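Local atomic coordinates of magnesium-protoporphyrin O-methyltransferase (Synechocystis sp., PDB entry 4QDJ), a protein that transfers a methyl group from S-adenosylmethionine to magnesium-protoporphyrin IX, forming its 13-monomethyl ester in chlorophyll biosynthesis. Residues L61-G72 against L80-D91; I149-L160 against I201-R211. All coordinates share one frame; numbering follows the deposited sequence.

Contact 1. Residues L61-G72 against L80-D91; sequences LPGLLVCDAGCG and LAQAGALVYGSD. With SAM (S-adenosylmethionine), chain B.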
loop_
_atom_site.group_PDB
_atom_site.type_symbol
_atom_site.label_atom_id
_atom_site.label_comp_id
_atom_site.label_asym_id
_atom_site.label_seq_id
_atom_site.Cartn_x
_atom_site.Cartn_y
_atom_site.Cartn_z
ATOM N N LEU A 61 -16.981 -6.918 3.336
ATOM C CA LEU A 61 -15.714 -7.320 2.732
ATOM C C LEU A 61 -15.791 -8.539 1.791
ATOM O O LEU A 61 -15.144 -8.541 0.744
ATOM C CB LEU A 61 -14.633 -7.510 3.804
ATOM C CG LEU A 61 -13.190 -7.607 3.307
ATOM C CD1 LEU A 61 -12.837 -6.412 2.432
ATOM C CD2 LEU A 61 -12.232 -7.711 4.483
ATOM N N PRO A 62 -16.565 -9.584 2.155
ATOM C CA PRO A 62 -16.664 -10.696 1.203
ATOM C C PRO A 62 -17.219 -10.262 -0.151
ATOM O O PRO A 62 -18.324 -9.721 -0.223
ATOM C CB PRO A 62 -17.640 -11.654 1.891
ATOM C CG PRO A 62 -17.433 -11.403 3.337
ATOM C CD PRO A 62 -17.186 -9.924 3.450
ATOM N N GLY A 63 -16.440 -10.480 -1.206
ATOM C CA GLY A 63 -16.859 -10.142 -2.554
ATOM C C GLY A 63 -16.530 -8.719 -2.971
ATOM O O GLY A 63 -16.764 -8.336 -4.117
ATOM N N LEU A 64 -15.986 -7.935 -2.047
ATOM C CA LEU A 64 -15.667 -6.537 -2.326
ATOM C C LEU A 64 -14.468 -6.412 -3.263
ATOM O O LEU A 64 -13.446 -7.067 -3.064
ATOM C CB LEU A 64 -15.384 -5.787 -1.023
ATOM C CG LEU A 64 -15.340 -4.261 -1.111
ATOM C CD1 LEU A 64 -16.737 -3.711 -1.382
ATOM C CD2 LEU A 64 -14.757 -3.663 0.161
ATOM N N LEU A 65 -14.591 -5.568 -4.283
ATOM C CA LEU A 65 -13.481 -5.339 -5.202
ATOM C C LEU A 65 -12.493 -4.340 -4.620
ATOM O O LEU A 65 -12.822 -3.171 -4.409
ATOM C CB LEU A 65 -13.976 -4.866 -6.570
ATOM C CG LEU A 65 -14.175 -5.966 -7.617
ATOM C CD1 LEU A 65 -15.359 -6.847 -7.253
ATOM C CD2 LEU A 65 -14.344 -5.368 -9.006
ATOM N N VAL A 66 -11.277 -4.813 -4.365
ATOM C CA VAL A 66 -10.249 -4.012 -3.718
ATOM C C VAL A 66 -8.981 -3.961 -4.560
ATOM O O VAL A 66 -8.484 -4.992 -5.017
ATOM C CB VAL A 66 -9.894 -4.586 -2.328
ATOM C CG1 VAL A 66 -8.790 -3.767 -1.670
ATOM C CG2 VAL A 66 -11.130 -4.640 -1.442
ATOM N N CYS A 67 -8.468 -2.753 -4.767
ATOM C CA CYS A 67 -7.176 -2.561 -5.412
ATOM C C CYS A 67 -6.127 -2.277 -4.346
ATOM O O CYS A 67 -6.281 -1.351 -3.551
ATOM C CB CYS A 67 -7.244 -1.396 -6.404
ATOM S SG CYS A 67 -5.648 -0.889 -7.099
ATOM N N ASP A 68 -5.072 -3.090 -4.324
ATOM C CA ASP A 68 -3.944 -2.894 -3.417
ATOM C C ASP A 68 -2.754 -2.418 -4.244
ATOM O O ASP A 68 -2.028 -3.224 -4.828
ATOM C CB ASP A 68 -3.619 -4.207 -2.693
ATOM C CG ASP A 68 -2.579 -4.045 -1.593
ATOM O OD1 ASP A 68 -2.155 -2.906 -1.309
ATOM O OD2 ASP A 68 -2.197 -5.078 -0.997
ATOM N N ALA A 69 -2.576 -1.099 -4.305
ATOM C CA ALA A 69 -1.561 -0.483 -5.155
ATOM C C ALA A 69 -0.229 -0.331 -4.425
ATOM O O ALA A 69 -0.155 0.328 -3.389
ATOM C CB ALA A 69 -2.049 0.868 -5.651
ATOM N N GLY A 70 0.821 -0.929 -4.981
ATOM C CA GLY A 70 2.105 -1.003 -4.306
ATOM C C GLY A 70 2.044 -2.067 -3.226
ATOM O O GLY A 70 2.422 -1.830 -2.078
ATOM N N CYS A 71 1.573 -3.249 -3.609
ATOM C CA CYS A 71 1.211 -4.298 -2.656
ATOM C C CYS A 71 2.390 -4.976 -1.957
ATOM O O CYS A 71 2.192 -5.728 -1.003
ATOM C CB CYS A 71 0.348 -5.357 -3.346
ATOM S SG CYS A 71 1.207 -6.285 -4.641
ATOM N N GLY A 72 3.606 -4.722 -2.429
ATOM C CA GLY A 72 4.781 -5.331 -1.833
ATOM C C GLY A 72 4.731 -6.845 -1.919
ATOM O O GLY A 72 4.453 -7.399 -2.982
ATOM N N LEU A 80 -6.715 -9.756 3.291
ATOM C CA LEU A 80 -7.983 -9.302 2.724
ATOM C C LEU A 80 -8.640 -10.415 1.911
ATOM O O LEU A 80 -9.850 -10.616 1.988
ATOM C CB LEU A 80 -7.801 -8.045 1.870
ATOM C CG LEU A 80 -7.481 -6.763 2.644
ATOM C CD1 LEU A 80 -7.397 -5.576 1.695
ATOM C CD2 LEU A 80 -8.527 -6.512 3.727
ATOM N N ALA A 81 -7.834 -11.144 1.143
ATOM C CA ALA A 81 -8.342 -12.268 0.363
ATOM C C ALA A 81 -8.839 -13.385 1.276
ATOM O O ALA A 81 -9.852 -14.023 0.991
ATOM C CB ALA A 81 -7.273 -12.789 -0.583
ATOM N N GLN A 82 -8.119 -13.615 2.370
ATOM C CA GLN A 82 -8.526 -14.601 3.366
ATOM C C GLN A 82 -9.899 -14.265 3.939
ATOM O O GLN A 82 -10.680 -15.160 4.272
ATOM C CB GLN A 82 -7.489 -14.686 4.492
ATOM C CG GLN A 82 -6.215 -15.421 4.101
ATOM C CD GLN A 82 -5.133 -15.357 5.166
ATOM O OE1 GLN A 82 -4.861 -14.298 5.732
ATOM N NE2 GLN A 82 -4.507 -16.498 5.443
ATOM N N ALA A 83 -10.190 -12.971 4.040
ATOM C CA ALA A 83 -11.466 -12.503 4.574
ATOM C C ALA A 83 -12.561 -12.445 3.507
ATOM O O ALA A 83 -13.692 -12.046 3.789
ATOM C CB ALA A 83 -11.296 -11.144 5.243
ATOM N N GLY A 84 -12.220 -12.835 2.281
ATOM C CA GLY A 84 -13.206 -12.939 1.219
ATOM C C GLY A 84 -13.211 -11.844 0.164
ATOM O O GLY A 84 -14.012 -11.894 -0.770
ATOM N N ALA A 85 -12.332 -10.857 0.295
ATOM C CA ALA A 85 -12.284 -9.771 -0.684
ATOM C C ALA A 85 -11.773 -10.261 -2.032
ATOM O O ALA A 85 -11.022 -11.235 -2.106
ATOM C CB ALA A 85 -11.415 -8.630 -0.180
ATOM N N LEU A 86 -12.199 -9.589 -3.096
ATOM C CA LEU A 86 -11.647 -9.822 -4.421
ATOM C C LEU A 86 -10.529 -8.815 -4.618
ATOM O O LEU A 86 -10.778 -7.651 -4.930
ATOM C CB LEU A 86 -12.722 -9.655 -5.494
ATOM C CG LEU A 86 -13.930 -10.575 -5.319
ATOM C CD1 LEU A 86 -14.895 -10.426 -6.485
ATOM C CD2 LEU A 86 -13.477 -12.022 -5.163
ATOM N N VAL A 87 -9.299 -9.272 -4.411
ATOM C CA VAL A 87 -8.152 -8.382 -4.311
ATOM C C VAL A 87 -7.314 -8.359 -5.581
ATOM O O VAL A 87 -6.937 -9.403 -6.118
ATOM C CB VAL A 87 -7.247 -8.778 -3.125
ATOM C CG1 VAL A 87 -6.060 -7.830 -3.016
ATOM C CG2 VAL A 87 -8.047 -8.793 -1.832
ATOM N N TYR A 88 -7.028 -7.151 -6.050
ATOM C CA TYR A 88 -6.174 -6.947 -7.206
ATOM C C TYR A 88 -4.951 -6.173 -6.744
ATOM O O TYR A 88 -5.005 -4.959 -6.561
ATOM C CB TYR A 88 -6.933 -6.190 -8.303
ATOM C CG TYR A 88 -8.116 -6.967 -8.841
ATOM C CD1 TYR A 88 -9.279 -7.108 -8.093
ATOM C CD2 TYR A 88 -8.063 -7.573 -10.087
ATOM C CE1 TYR A 88 -10.354 -7.831 -8.574
ATOM C CE2 TYR A 88 -9.132 -8.300 -10.573
ATOM C CZ TYR A 88 -10.275 -8.421 -9.816
ATOM O OH TYR A 88 -11.342 -9.142 -10.303
ATOM N N GLY A 89 -3.858 -6.895 -6.524
ATOM C CA GLY A 89 -2.639 -6.296 -6.021
ATOM C C GLY A 89 -1.665 -6.035 -7.148
ATOM O O GLY A 89 -1.562 -6.822 -8.087
ATOM N N SER A 90 -0.956 -4.920 -7.064
ATOM C CA SER A 90 0.044 -4.600 -8.067
ATOM C C SER A 90 1.214 -3.878 -7.426
ATOM O O SER A 90 1.058 -3.208 -6.405
ATOM C CB SER A 90 -0.562 -3.746 -9.181
ATOM O OG SER A 90 -1.158 -2.578 -8.650
ATOM N N ASP A 91 2.387 -4.028 -8.026
ATOM C CA ASP A 91 3.592 -3.397 -7.517
ATOM C C ASP A 91 4.537 -3.143 -8.681
ATOM O O ASP A 91 4.553 -3.901 -9.651
ATOM C CB ASP A 91 4.260 -4.290 -6.471
ATOM C CG ASP A 91 5.252 -3.537 -5.607
ATOM O OD1 ASP A 91 6.364 -3.238 -6.096
ATOM O OD2 ASP A 91 4.924 -3.250 -4.434
HETATM N N SAM B . 2.009 -1.579 0.549
HETATM C CA SAM B . 2.867 -2.690 0.956
HETATM C C SAM B . 2.732 -2.959 2.448
HETATM O O SAM B . 2.396 -2.061 3.223
HETATM O OXT SAM B . 2.952 -4.079 2.908
HETATM C CB SAM B . 4.330 -2.464 0.571
HETATM C CG SAM B . 5.013 -1.219 1.134
HETATM S SD SAM B . 6.766 -1.134 0.667
HETATM C CE SAM B . 7.421 0.018 1.900
HETATM C "C5'" SAM B . 6.677 -0.030 -0.758
HETATM C "C4'" SAM B . 6.298 -0.779 -2.027
HETATM O "O4'" SAM B . 5.780 0.146 -2.958
HETATM C "C3'" SAM B . 7.484 -1.466 -2.692
HETATM O "O3'" SAM B . 7.168 -2.822 -2.902
HETATM C "C2'" SAM B . 7.627 -0.765 -4.028
HETATM O "O2'" SAM B . 8.020 -1.649 -5.054
HETATM C "C1'" SAM B . 6.227 -0.216 -4.242
HETATM N N9 SAM B . 6.179 0.940 -5.145
HETATM C C8 SAM B . 6.980 2.049 -5.124
HETATM N N7 SAM B . 6.593 2.867 -6.130
HETATM C C5 SAM B . 5.558 2.292 -6.783
HETATM C C6 SAM B . 4.797 2.692 -7.871
HETATM N N6 SAM B . 5.045 3.852 -8.474
HETATM N N1 SAM B . 3.785 1.873 -8.323
HETATM C C2 SAM B . 3.529 0.670 -7.697
HETATM N N3 SAM B . 4.292 0.277 -6.618
HETATM C C4 SAM B . 5.286 1.081 -6.170
#
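The first beta-alpha-beta unit of the class I methyltransferase fold brings V66 and D68 against Y88 and S90, with S-adenosylmethionine at the C-terminal ends of its strands. Strands 65-69 and 86-91 run parallel, their short axes 17° apart. V66 N donates to L86 O and V66 O accepts from Y88 N at 2.8 Å; D68 repeats the pattern with Y88 O and S90 N. The edge of the Y88 ring lies beside V66 O. Before the strands begin, the L61 methyls divide their contacts: CD2 meets A83 CB at 3.6 Å and CD1 meets A85 CB at 3.7 Å. G84 ends helix 77-82 in a Schellman motif, and its O accepts from G63 N.

Past strand 65-69 comes the glycine-rich turn G70-C71-G72, as in other Rossmann-like methyltransferases. C71 N donates to S90 O at 2.8 Å. G70 O accepts from the methionine amino N of the ligand. D91 ends the next strand, with CG anti to its backbone N (chi1 -162°), which carries the carboxylate to the ribose. D91 OD1 accepts from the ligand O2' at 2.5 Å. D91 OD2 accepts from O3', and also from G72 N at 2.8 Å on the anti side, 30° out of the carboxylate plane. S93 N is a further donor to OD1. An alanine at D91 would take away the carboxylate and is likely to leave both ribose hydroxyls and G72 N without this acceptor.

Contact 2. Residues I149-L160 against I201-R211; sequences ISHLASLADRRL and ILGDNGFSIAR
F207, I149 and N205 have the most surface buried where helix 142-155 packs against the end of helix 195-204 and the start of strand 207-216. This is the C-terminal part of the Rossmann-like fold, and strand 207-216 is an outermost strand of its sheet. F207 fits into the bend between helix 142-155 and strand 159-164. Its CG lies beside the backbone N (chi1 -74°), and the ring reaches across to the other segment. F207 CE1 meets A153 CB at 3.7 Å, CZ meets A156 CB, and CE2 approaches L160 CB. A156 O lies at the ring edge.

I149 uses its CG2 branch. I149 CG2 touches I201 CG2 at 3.7 Å and L202 CD2 at 3.8 Å. I149 crosses both side chains at about a right angle. L202 CD2 also meets L160 CD2, so the apolar layer runs on to the strand.

N205 follows the last turn of helix 195-204, which closes in a Schellman motif at G206. N205 CB rests on A153 CB. N205 ND2 donates to I201 O at 2.8 Å and, in one of two S150 conformers, to S150 OG at 3.0 Å, close to the amide plane. A water gives one hydrogen bond to N205 OD1 and the other to S150 O, each 2.7 Å long.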
loop_
_atom_site.group_PDB
_atom_site.type_symbol
_atom_site.label_atom_id
_atom_site.label_comp_id
_atom_site.label_asym_id
_atom_site.label_seq_id
_atom_site.Cartn_x
_atom_site.Cartn_y
_atom_site.Cartn_z
ATOM N N ILE A 149 -1.962 10.184 -5.984
ATOM C CA ILE A 149 -3.236 10.151 -5.274
ATOM C C ILE A 149 -4.400 10.450 -6.214
ATOM O O ILE A 149 -5.438 9.794 -6.158
ATOM C CB ILE A 149 -3.245 11.135 -4.087
ATOM C CG1 ILE A 149 -2.262 10.668 -3.011
ATOM C CG2 ILE A 149 -4.644 11.259 -3.504
ATOM C CD1 ILE A 149 -2.033 11.679 -1.912
ATOM N N SER A 150 -4.219 11.437 -7.087
ATOM C CA SER A 150 -5.258 11.797 -8.044
ATOM C C SER A 150 -5.570 10.636 -8.985
ATOM O O SER A 150 -6.729 10.391 -9.318
ATOM C CB SER A 150 -4.858 13.043 -8.834
ATOM O OG SER A 150 -4.760 14.170 -7.979
ATOM N N HIS A 151 -4.539 9.911 -9.404
ATOM C CA HIS A 151 -4.770 8.767 -10.275
ATOM C C HIS A 151 -5.491 7.643 -9.536
ATOM O O HIS A 151 -6.428 7.048 -10.063
ATOM C CB HIS A 151 -3.473 8.233 -10.877
ATOM C CG HIS A 151 -3.691 7.114 -11.845
ATOM N ND1 HIS A 151 -4.147 7.325 -13.129
ATOM C CD2 HIS A 151 -3.554 5.775 -11.709
ATOM C CE1 HIS A 151 -4.260 6.164 -13.749
ATOM N NE2 HIS A 151 -3.910 5.206 -12.908
ATOM N N LEU A 152 -5.044 7.357 -8.318
ATOM C CA LEU A 152 -5.681 6.330 -7.502
ATOM C C LEU A 152 -7.141 6.677 -7.238
ATOM O O LEU A 152 -8.011 5.802 -7.258
ATOM C CB LEU A 152 -4.928 6.146 -6.183
ATOM C CG LEU A 152 -3.525 5.548 -6.297
ATOM C CD1 LEU A 152 -2.853 5.514 -4.937
ATOM C CD2 LEU A 152 -3.583 4.151 -6.901
ATOM N N ALA A 153 -7.403 7.960 -7.004
ATOM C CA ALA A 153 -8.762 8.430 -6.767
ATOM C C ALA A 153 -9.660 8.138 -7.964
ATOM O O ALA A 153 -10.834 7.808 -7.801
ATOM C CB ALA A 153 -8.764 9.919 -6.446
ATOM N N SER A 154 -9.098 8.238 -9.167
ATOM C CA SER A 154 -9.865 8.002 -10.387
ATOM C C SER A 154 -10.258 6.535 -10.544
ATOM O O SER A 154 -11.136 6.202 -11.340
ATOM C CB SER A 154 -9.089 8.475 -11.622
ATOM O OG SER A 154 -8.044 7.575 -11.955
ATOM N N LEU A 155 -9.605 5.660 -9.786
ATOM C CA LEU A 155 -9.905 4.233 -9.840
ATOM C C LEU A 155 -10.924 3.841 -8.779
ATOM O O LEU A 155 -11.498 2.754 -8.832
ATOM C CB LEU A 155 -8.630 3.410 -9.635
ATOM C CG LEU A 155 -7.406 3.781 -10.474
ATOM C CD1 LEU A 155 -6.236 2.871 -10.121
ATOM C CD2 LEU A 155 -7.722 3.711 -11.961
ATOM N N ALA A 156 -11.143 4.729 -7.814
ATOM C CA ALA A 156 -11.977 4.413 -6.658
ATOM C C ALA A 156 -13.413 4.898 -6.812
ATOM O O ALA A 156 -13.678 6.100 -6.795
ATOM C CB ALA A 156 -11.360 4.994 -5.391
ATOM N N ASP A 157 -14.339 3.953 -6.948
ATOM C CA ASP A 157 -15.758 4.282 -7.018
ATOM C C ASP A 157 -16.254 4.887 -5.710
ATOM O O ASP A 157 -17.110 5.773 -5.714
ATOM C CB ASP A 157 -16.589 3.041 -7.349
ATOM C CG ASP A 157 -16.449 2.608 -8.794
ATOM O OD1 ASP A 157 -16.063 3.446 -9.636
ATOM O OD2 ASP A 157 -16.736 1.428 -9.088
ATOM N N ARG A 158 -15.720 4.409 -4.590
ATOM C CA ARG A 158 -16.244 4.814 -3.290
ATOM C C ARG A 158 -15.188 5.226 -2.266
ATOM O O ARG A 158 -15.363 6.216 -1.556
ATOM C CB ARG A 158 -17.121 3.704 -2.702
ATOM C CG ARG A 158 -17.910 4.133 -1.476
ATOM C CD ARG A 158 -18.782 3.003 -0.958
ATOM N NE ARG A 158 -17.981 1.858 -0.539
ATOM C CZ ARG A 158 -17.499 1.693 0.689
ATOM N NH1 ARG A 158 -17.741 2.601 1.626
ATOM N NH2 ARG A 158 -16.778 0.621 0.981
ATOM N N ARG A 159 -14.096 4.475 -2.183
ATOM C CA ARG A 159 -13.181 4.643 -1.061
ATOM C C ARG A 159 -11.702 4.545 -1.431
ATOM O O ARG A 159 -11.298 3.684 -2.211
ATOM C CB ARG A 159 -13.523 3.634 0.041
ATOM C CG ARG A 159 -12.553 3.626 1.207
ATOM C CD ARG A 159 -13.071 2.782 2.356
ATOM N NE ARG A 159 -13.393 1.420 1.941
ATOM C CZ ARG A 159 -13.858 0.481 2.759
ATOM N NH1 ARG A 159 -14.056 0.756 4.042
ATOM N NH2 ARG A 159 -14.130 -0.731 2.294
ATOM N N LEU A 160 -10.909 5.446 -0.858
ATOM C CA LEU A 160 -9.461 5.428 -1.008
ATOM C C LEU A 160 -8.818 5.458 0.376
ATOM O O LEU A 160 -9.102 6.344 1.178
ATOM C CB LEU A 160 -9.001 6.632 -1.834
ATOM C CG LEU A 160 -7.497 6.822 -2.061
ATOM C CD1 LEU A 160 -6.877 5.584 -2.697
ATOM C CD2 LEU A 160 -7.247 8.054 -2.921
ATOM N N ILE A 201 -5.412 17.378 -1.274
ATOM C CA ILE A 201 -5.398 16.603 -2.511
ATOM C C ILE A 201 -6.612 15.679 -2.590
ATOM O O ILE A 201 -7.247 15.559 -3.637
ATOM C CB ILE A 201 -4.102 15.778 -2.637
ATOM C CG1 ILE A 201 -2.887 16.707 -2.664
ATOM C CG2 ILE A 201 -4.132 14.907 -3.887
ATOM C CD1 ILE A 201 -1.587 16.017 -2.330
ATOM N N LEU A 202 -6.939 15.036 -1.474
ATOM C CA LEU A 202 -8.109 14.167 -1.420
ATOM C C LEU A 202 -9.391 14.964 -1.649
ATOM O O LEU A 202 -10.277 14.533 -2.387
ATOM C CB LEU A 202 -8.162 13.414 -0.089
ATOM C CG LEU A 202 -7.126 12.296 0.061
ATOM C CD1 LEU A 202 -7.050 11.799 1.501
ATOM C CD2 LEU A 202 -7.441 11.146 -0.888
ATOM N N GLY A 203 -9.476 16.131 -1.019
ATOM C CA GLY A 203 -10.618 17.012 -1.193
ATOM C C GLY A 203 -10.770 17.489 -2.625
ATOM O O GLY A 203 -11.882 17.565 -3.147
ATOM N N ASP A 204 -9.647 17.806 -3.264
ATOM C CA ASP A 204 -9.654 18.250 -4.657
ATOM C C ASP A 204 -10.187 17.163 -5.586
ATOM O O ASP A 204 -10.733 17.455 -6.651
ATOM C CB ASP A 204 -8.250 18.670 -5.105
ATOM C CG ASP A 204 -7.800 19.979 -4.478
ATOM O OD1 ASP A 204 -8.661 20.735 -3.978
ATOM O OD2 ASP A 204 -6.582 20.255 -4.497
ATOM N N ASN A 205 -10.026 15.908 -5.177
ATOM C CA ASN A 205 -10.482 14.778 -5.979
ATOM C C ASN A 205 -11.875 14.282 -5.600
ATOM O O ASN A 205 -12.334 13.256 -6.100
ATOM C CB ASN A 205 -9.471 13.631 -5.922
ATOM C CG ASN A 205 -8.243 13.900 -6.768
ATOM O OD1 ASN A 205 -8.257 13.695 -7.984
ATOM N ND2 ASN A 205 -7.174 14.365 -6.132
ATOM N N GLY A 206 -12.540 15.015 -4.711
ATOM C CA GLY A 206 -13.923 14.733 -4.370
ATOM C C GLY A 206 -14.106 13.759 -3.225
ATOM O O GLY A 206 -15.150 13.117 -3.111
ATOM N N PHE A 207 -13.095 13.650 -2.369
ATOM C CA PHE A 207 -13.152 12.736 -1.235
ATOM C C PHE A 207 -13.149 13.470 0.101
ATOM O O PHE A 207 -12.452 14.470 0.272
ATOM C CB PHE A 207 -11.971 11.760 -1.271
ATOM C CG PHE A 207 -12.099 10.685 -2.312
ATOM C CD1 PHE A 207 -11.903 10.972 -3.652
ATOM C CD2 PHE A 207 -12.399 9.382 -1.945
ATOM C CE1 PHE A 207 -12.015 9.982 -4.611
ATOM C CE2 PHE A 207 -12.509 8.386 -2.900
ATOM C CZ PHE A 207 -12.317 8.687 -4.234
ATOM N N SER A 208 -13.937 12.963 1.042
ATOM C CA SER A 208 -13.926 13.475 2.406
ATOM C C SER A 208 -13.319 12.428 3.331
ATOM O O SER A 208 -13.347 11.236 3.032
ATOM C CB SER A 208 -15.339 13.833 2.869
ATOM O OG SER A 208 -16.151 12.677 2.969
ATOM N N ILE A 209 -12.763 12.874 4.450
ATOM C CA ILE A 209 -12.120 11.957 5.380
ATOM C C ILE A 209 -13.142 11.289 6.297
ATOM O O ILE A 209 -14.005 11.957 6.870
ATOM C CB ILE A 209 -11.052 12.676 6.223
ATOM C CG1 ILE A 209 -10.036 13.372 5.312
ATOM C CG2 ILE A 209 -10.362 11.701 7.157
ATOM C CD1 ILE A 209 -9.349 12.438 4.340
ATOM N N ALA A 210 -13.049 9.967 6.410
ATOM C CA ALA A 210 -13.877 9.209 7.340
ATOM C C ALA A 210 -13.023 8.781 8.529
ATOM O O ALA A 210 -12.599 9.620 9.321
ATOM C CB ALA A 210 -14.488 8.003 6.648
ATOM N N ARG A 211 -12.752 7.485 8.651
ATOM C CA ARG A 211 -11.891 7.015 9.733
ATOM C C ARG A 211 -10.440 7.424 9.506
ATOM O O ARG A 211 -10.005 7.619 8.370
ATOM C CB ARG A 211 -11.997 5.498 9.908
ATOM C CG ARG A 211 -13.342 5.051 10.456
ATOM C CD ARG A 211 -13.495 3.540 10.442
ATOM N NE ARG A 211 -13.623 3.030 9.081
ATOM C CZ ARG A 211 -14.016 1.799 8.772
ATOM N NH1 ARG A 211 -14.329 0.935 9.728
ATOM N NH2 ARG A 211 -14.098 1.434 7.500
HETATM O O HOH W 1 -9.102 11.688 -9.611
#

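How the contacts relate
Both contacts reach the same mixed sheet, with centres about 17 Å apart. Contact 1 is the more buried. It lies among the inner parallel strands and includes four residues of the S-adenosylmethionine pocket. Contact 2 is partly buried and lies toward the edge of the sheet formed by strand 207-216, which runs antiparallel to its neighbour. Backbone hydrogen bonds between strands dominate contact 1. Contact 2 relies on apolar side chains, a water bridge and an asparagine-serine bond seen in one serine conformer. The two touch directly: A69 CB packs on L152 CD2 at 3.8 Å, and L64 CD2 on R159 NH2 at 3.7 Å. D58 and E226 form salt bridges with both R159 and R211.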